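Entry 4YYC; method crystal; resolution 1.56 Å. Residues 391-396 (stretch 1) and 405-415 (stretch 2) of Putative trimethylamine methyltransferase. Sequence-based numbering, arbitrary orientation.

Stretch 1 (391-396) HAAGWL
Stretch 2 (405-415) EKFMIDQDQLG

How do the two backbones lie? Residues 405-415 are helical throughout, with phi/psi near -62/-41, while 391-394 form an irregular approach to a strand at Trp395 and Leu396. The register is set where Gly394 CA lies 3.7 Å from Phe407 CA.

Why can the chains come so close there? Gly394 adopts phi/psi 106/-18, where a CB would jam against the preceding carbonyl O and would also sit 3.3 Å from Phe407 CD2. Ala393, extended at -151/142, points its CB toward the helix.

Which polar groups tie the stretches together? Asp410 (chi1 m) accepts a nearly straight hydrogen bond, Gly394 N to Asp410 OD2 at 2.9 Å and 166°. Lys406, with chi angles t, p, t, p, brings its NZ to 2.7 Å from the same Asp410 OD2, a salt bridge one helical turn along, and donates from NZ to Trp395 O at 2.8 Å. One carboxylate oxygen thus links the lysine to the loop backbone.

What fills the apolar part? Ala393 CB packs 3.4 Å from Asp410 CB and lies over one face of the Phe407 ring (chi1 t), 4.2 Å from its centroid, in a CH-pi contact. Farther along the helix, Leu414 (m, t) places CD1 3.8 Å from Ala392 CB.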

ATOM      1  N   HIS A 391       2.969   5.112  15.955  1.00 12.33           N
ATOM      2  CA  HIS A 391       2.340   3.824  15.679  1.00 12.29           C
ATOM      3  C   HIS A 391       2.886   3.169  14.408  1.00 12.01           C
ATOM      4  O   HIS A 391       2.182   2.442  13.706  1.00 12.32           O
ATOM      5  CB  HIS A 391       0.827   3.836  15.581  1.00 12.25           C
ATOM      6  CG  HIS A 391       0.127   4.712  16.577  1.00 12.55           C
ATOM      7  ND1 HIS A 391       0.131   4.481  17.931  1.00 12.81           N
ATOM      8  CD2 HIS A 391      -0.686   5.765  16.385  1.00 12.66           C
ATOM      9  CE1 HIS A 391      -0.614   5.374  18.536  1.00 12.69           C
ATOM     10  NE2 HIS A 391      -1.133   6.167  17.623  1.00 12.68           N
ATOM     11  N   ALA A 392       4.145   3.422  14.098  1.00 11.92           N
ATOM     12  CA  ALA A 392       4.721   2.797  12.899  1.00 11.88           C
ATOM     13  C   ALA A 392       4.883   1.299  12.992  1.00 12.00           C
ATOM     14  O   ALA A 392       4.909   0.620  11.960  1.00 12.36           O
ATOM     15  CB  ALA A 392       6.062   3.459  12.585  1.00 12.02           C
ATOM     16  N   ALA A 393       4.979   0.755  14.198  1.00 12.01           N
ATOM     17  CA  ALA A 393       5.067  -0.704  14.427  1.00 12.12           C
ATOM     18  C   ALA A 393       4.499  -1.105  15.734  1.00 12.39           C
ATOM     19  O   ALA A 393       4.725  -0.410  16.765  1.00 12.71           O
ATOM     20  CB  ALA A 393       6.478  -1.204  14.327  1.00 12.38           C
ATOM     21  N   GLY A 394       3.830  -2.228  15.753  1.00 12.51           N
ATOM     22  CA  GLY A 394       3.370  -2.847  16.990  1.00 12.90           C
ATOM     23  C   GLY A 394       1.893  -2.779  17.333  1.00 12.81           C
ATOM     24  O   GLY A 394       1.441  -3.536  18.221  1.00 13.55           O
ATOM     25  N   TRP A 395       1.136  -1.869  16.714  1.00 12.71           N
ATOM     26  CA  TRP A 395      -0.295  -1.719  17.006  1.00 13.24           C
ATOM     27  C   TRP A 395      -1.121  -2.901  16.521  1.00 13.30           C
ATOM     28  O   TRP A 395      -1.039  -3.302  15.343  1.00 13.20           O
ATOM     29  CB  TRP A 395      -0.766  -0.453  16.304  1.00 13.54           C
ATOM     30  CG  TRP A 395      -2.201  -0.113  16.237  1.00 13.46           C
ATOM     31  CD1 TRP A 395      -3.209  -0.796  15.604  1.00 13.59           C
ATOM     32  CD2 TRP A 395      -2.805   1.090  16.735  1.00 13.62           C
ATOM     33  NE1 TRP A 395      -4.385  -0.058  15.640  1.00 13.50           N
ATOM     34  CE2 TRP A 395      -4.162   1.088  16.337  1.00 13.54           C
ATOM     35  CE3 TRP A 395      -2.334   2.172  17.501  1.00 14.23           C
ATOM     36  CZ2 TRP A 395      -5.026   2.109  16.680  1.00 13.77           C
ATOM     37  CZ3 TRP A 395      -3.196   3.162  17.810  1.00 14.45           C
ATOM     38  CH2 TRP A 395      -4.523   3.116  17.427  1.00 14.53           C
ATOM     39  N   LEU A 396      -2.002  -3.379  17.388  1.00 13.41           N
ATOM     40  CA  LEU A 396      -2.960  -4.385  17.034  1.00 13.61           C
ATOM     41  C   LEU A 396      -4.259  -4.057  17.770  1.00 13.76           C
ATOM     42  O   LEU A 396      -4.287  -3.288  18.751  1.00 13.34           O
ATOM     43  CB  LEU A 396      -2.374  -5.774  17.458  1.00 14.32           C
ATOM     44  CG  LEU A 396      -2.960  -7.023  16.854  1.00 14.93           C
ATOM     45  CD1 LEU A 396      -2.852  -7.039  15.336  1.00 15.43           C
ATOM     46  CD2 LEU A 396      -2.219  -8.224  17.418  1.00 14.95           C
ATOM     47  N   GLU A 405       4.945  -9.773  18.061  1.00 14.14           N
ATOM     48  CA  GLU A 405       5.072 -10.349  16.731  1.00 14.29           C
ATOM     49  C   GLU A 405       4.745  -9.287  15.674  1.00 14.15           C
ATOM     50  O   GLU A 405       5.448  -9.163  14.647  1.00 14.24           O
ATOM     51  CB  GLU A 405       4.170 -11.595  16.556  1.00 14.95           C
ATOM     52  CG  GLU A 405       4.727 -12.789  17.331  1.00 16.22           C
ATOM     53  CD  GLU A 405       3.770 -13.957  17.405  1.00 17.70           C
ATOM     54  OE1 GLU A 405       2.672 -13.872  16.854  1.00 19.28           O
ATOM     55  OE2 GLU A 405       4.112 -14.991  18.062  1.00 19.66           O
ATOM     56  N   LYS A 406       3.652  -8.567  15.904  1.00 13.77           N
ATOM     57  CA  LYS A 406       3.274  -7.516  14.982  1.00 13.93           C
ATOM     58  C   LYS A 406       4.366  -6.440  14.862  1.00 13.64           C
ATOM     59  O   LYS A 406       4.647  -5.955  13.770  1.00 13.33           O
ATOM     60  CB  LYS A 406       1.970  -6.906  15.412  1.00 14.96           C
ATOM     61  CG  LYS A 406       1.481  -5.701  14.634  1.00 15.95           C
ATOM     62  CD  LYS A 406       1.026  -6.058  13.299  1.00 16.10           C
ATOM     63  CE  LYS A 406       0.002  -5.086  12.604  1.00 15.83           C
ATOM     64  NZ  LYS A 406       0.301  -3.626  12.885  1.00 16.06           N
ATOM     65  N   PHE A 407       4.988  -6.077  15.970  1.00 12.97           N
ATOM     66  CA  PHE A 407       6.066  -5.117  15.920  1.00 13.25           C
ATOM     67  C   PHE A 407       7.164  -5.568  14.960  1.00 13.43           C
ATOM     68  O   PHE A 407       7.663  -4.793  14.158  1.00 13.31           O
ATOM     69  CB  PHE A 407       6.651  -4.915  17.333  1.00 13.66           C
ATOM     70  CG  PHE A 407       7.733  -3.893  17.374  1.00 13.89           C
ATOM     71  CD1 PHE A 407       9.063  -4.224  17.027  1.00 14.60           C
ATOM     72  CD2 PHE A 407       7.440  -2.590  17.757  1.00 14.15           C
ATOM     73  CE1 PHE A 407      10.059  -3.256  17.056  1.00 15.08           C
ATOM     74  CE2 PHE A 407       8.474  -1.633  17.819  1.00 14.83           C
ATOM     75  CZ  PHE A 407       9.749  -1.965  17.446  1.00 14.84           C
HETATM   76  N   MSE A 408       7.541  -6.845  15.043  1.00 13.56           N
HETATM   77  CA  MSE A 408       8.628  -7.363  14.178  1.00 14.29           C
HETATM   78  C   MSE A 408       8.253  -7.350  12.717  1.00 13.87           C
HETATM   79  O   MSE A 408       9.066  -7.005  11.850  1.00 13.61           O
HETATM   80  CB  MSE A 408       9.036  -8.764  14.629  1.00 15.13           C
HETATM   81  CG  MSE A 408       9.549  -8.833  16.072  1.00 16.02           C
HETATM   82 SE   MSE A 408      11.120  -7.709  16.358  1.00 17.76          SE
HETATM   83  CE  MSE A 408      12.290  -8.615  15.088  1.00 18.56           C
ATOM     84  N   ILE A 409       7.012  -7.707  12.424  1.00 13.34           N
ATOM     85  CA  ILE A 409       6.541  -7.728  11.021  1.00 13.25           C
ATOM     86  C   ILE A 409       6.492  -6.294  10.477  1.00 13.00           C
ATOM     87  O   ILE A 409       6.972  -5.996   9.368  1.00 12.89           O
ATOM     88  CB  ILE A 409       5.140  -8.371  10.913  1.00 13.00           C
ATOM     89  CG1 ILE A 409       5.204  -9.851  11.312  1.00 13.13           C
ATOM     90  CG2 ILE A 409       4.525  -8.162   9.501  1.00 13.28           C
ATOM     91  CD1 ILE A 409       3.829 -10.457  11.572  1.00 13.14           C
ATOM     92  N   ASP A 410       5.978  -5.384  11.295  1.00 12.79           N
ATOM     93  CA  ASP A 410       5.844  -4.003  10.866  1.00 13.01           C
ATOM     94  C   ASP A 410       7.210  -3.338  10.676  1.00 13.14           C
ATOM     95  O   ASP A 410       7.408  -2.576   9.718  1.00 12.99           O
ATOM     96  CB  ASP A 410       5.066  -3.166  11.893  1.00 13.14           C
ATOM     97  CG  ASP A 410       3.604  -3.536  12.031  1.00 13.75           C
ATOM     98  OD1 ASP A 410       3.007  -4.046  11.060  1.00 15.08           O
ATOM     99  OD2 ASP A 410       2.989  -3.184  13.115  1.00 14.60           O
ATOM    100  N   GLN A 411       8.129  -3.555  11.591  1.00 13.06           N
ATOM    101  CA  GLN A 411       9.432  -2.891  11.458  1.00 13.68           C
ATOM    102  C   GLN A 411      10.183  -3.305  10.193  1.00 14.05           C
ATOM    103  O   GLN A 411      10.980  -2.522   9.640  1.00 14.01           O
ATOM    104  CB  GLN A 411      10.286  -2.998  12.744  1.00 14.28           C
ATOM    105  CG  GLN A 411      10.777  -4.358  13.109  1.00 14.78           C
ATOM    106  CD  GLN A 411      11.977  -4.822  12.339  1.00 15.36           C
ATOM    107  OE1 GLN A 411      12.927  -4.079  12.134  1.00 16.09           O
ATOM    108  NE2 GLN A 411      11.938  -6.057  11.874  1.00 16.35           N
ATOM    109  N   ASP A 412       9.942  -4.532   9.762  1.00 14.51           N
ATOM    110  CA  ASP A 412      10.477  -5.022   8.498  1.00 15.90           C
ATOM    111  C   ASP A 412       9.913  -4.199   7.327  1.00 15.23           C
ATOM    112  O   ASP A 412      10.668  -3.716   6.451  1.00 16.23           O
ATOM    113  CB  ASP A 412      10.174  -6.516   8.401  1.00 16.72           C
ATOM    114  CG  ASP A 412      10.697  -7.151   7.173  1.00 18.63           C
ATOM    115  OD1 ASP A 412      11.761  -6.713   6.649  1.00 21.19           O
ATOM    116  OD2 ASP A 412      10.050  -8.130   6.712  1.00 19.07           O
ATOM    117  N   GLN A 413       8.609  -3.950   7.362  1.00 14.38           N
ATOM    118  CA  GLN A 413       7.983  -3.082   6.390  1.00 14.47           C
ATOM    119  C   GLN A 413       8.587  -1.694   6.432  1.00 14.44           C
ATOM    120  O   GLN A 413       8.772  -1.039   5.386  1.00 14.51           O
ATOM    121  CB  GLN A 413       6.448  -3.061   6.540  1.00 14.65           C
ATOM    122  CG  GLN A 413       5.804  -4.403   6.263  1.00 14.96           C
ATOM    123  CD  GLN A 413       5.996  -4.854   4.805  1.00 16.30           C
ATOM    124  OE1 GLN A 413       5.692  -4.099   3.874  1.00 17.25           O
ATOM    125  NE2 GLN A 413       6.521  -6.046   4.617  1.00 17.53           N
ATOM    126  N   LEU A 414       8.885  -1.203   7.630  1.00 13.64           N
ATOM    127  CA  LEU A 414       9.489   0.125   7.722  1.00 13.79           C
ATOM    128  C   LEU A 414      10.807   0.188   6.969  1.00 14.26           C
ATOM    129  O   LEU A 414      11.136   1.232   6.392  1.00 14.42           O
ATOM    130  CB  LEU A 414       9.666   0.577   9.176  1.00 13.58           C
ATOM    131  CG  LEU A 414       8.398   0.628  10.034  1.00 13.27           C
ATOM    132  CD1 LEU A 414       8.819   1.046  11.432  1.00 13.45           C
ATOM    133  CD2 LEU A 414       7.340   1.563   9.463  1.00 13.16           C
ATOM    134  N   GLY A 415      11.615  -0.877   7.043  1.00 14.71           N
ATOM    135  CA  GLY A 415      12.868  -0.907   6.262  1.00 15.66           C
ATOM    136  C   GLY A 415      12.603  -0.807   4.757  1.00 16.09           C
ATOM    137  O   GLY A 415      13.373  -0.146   4.033  1.00 16.28           O
TER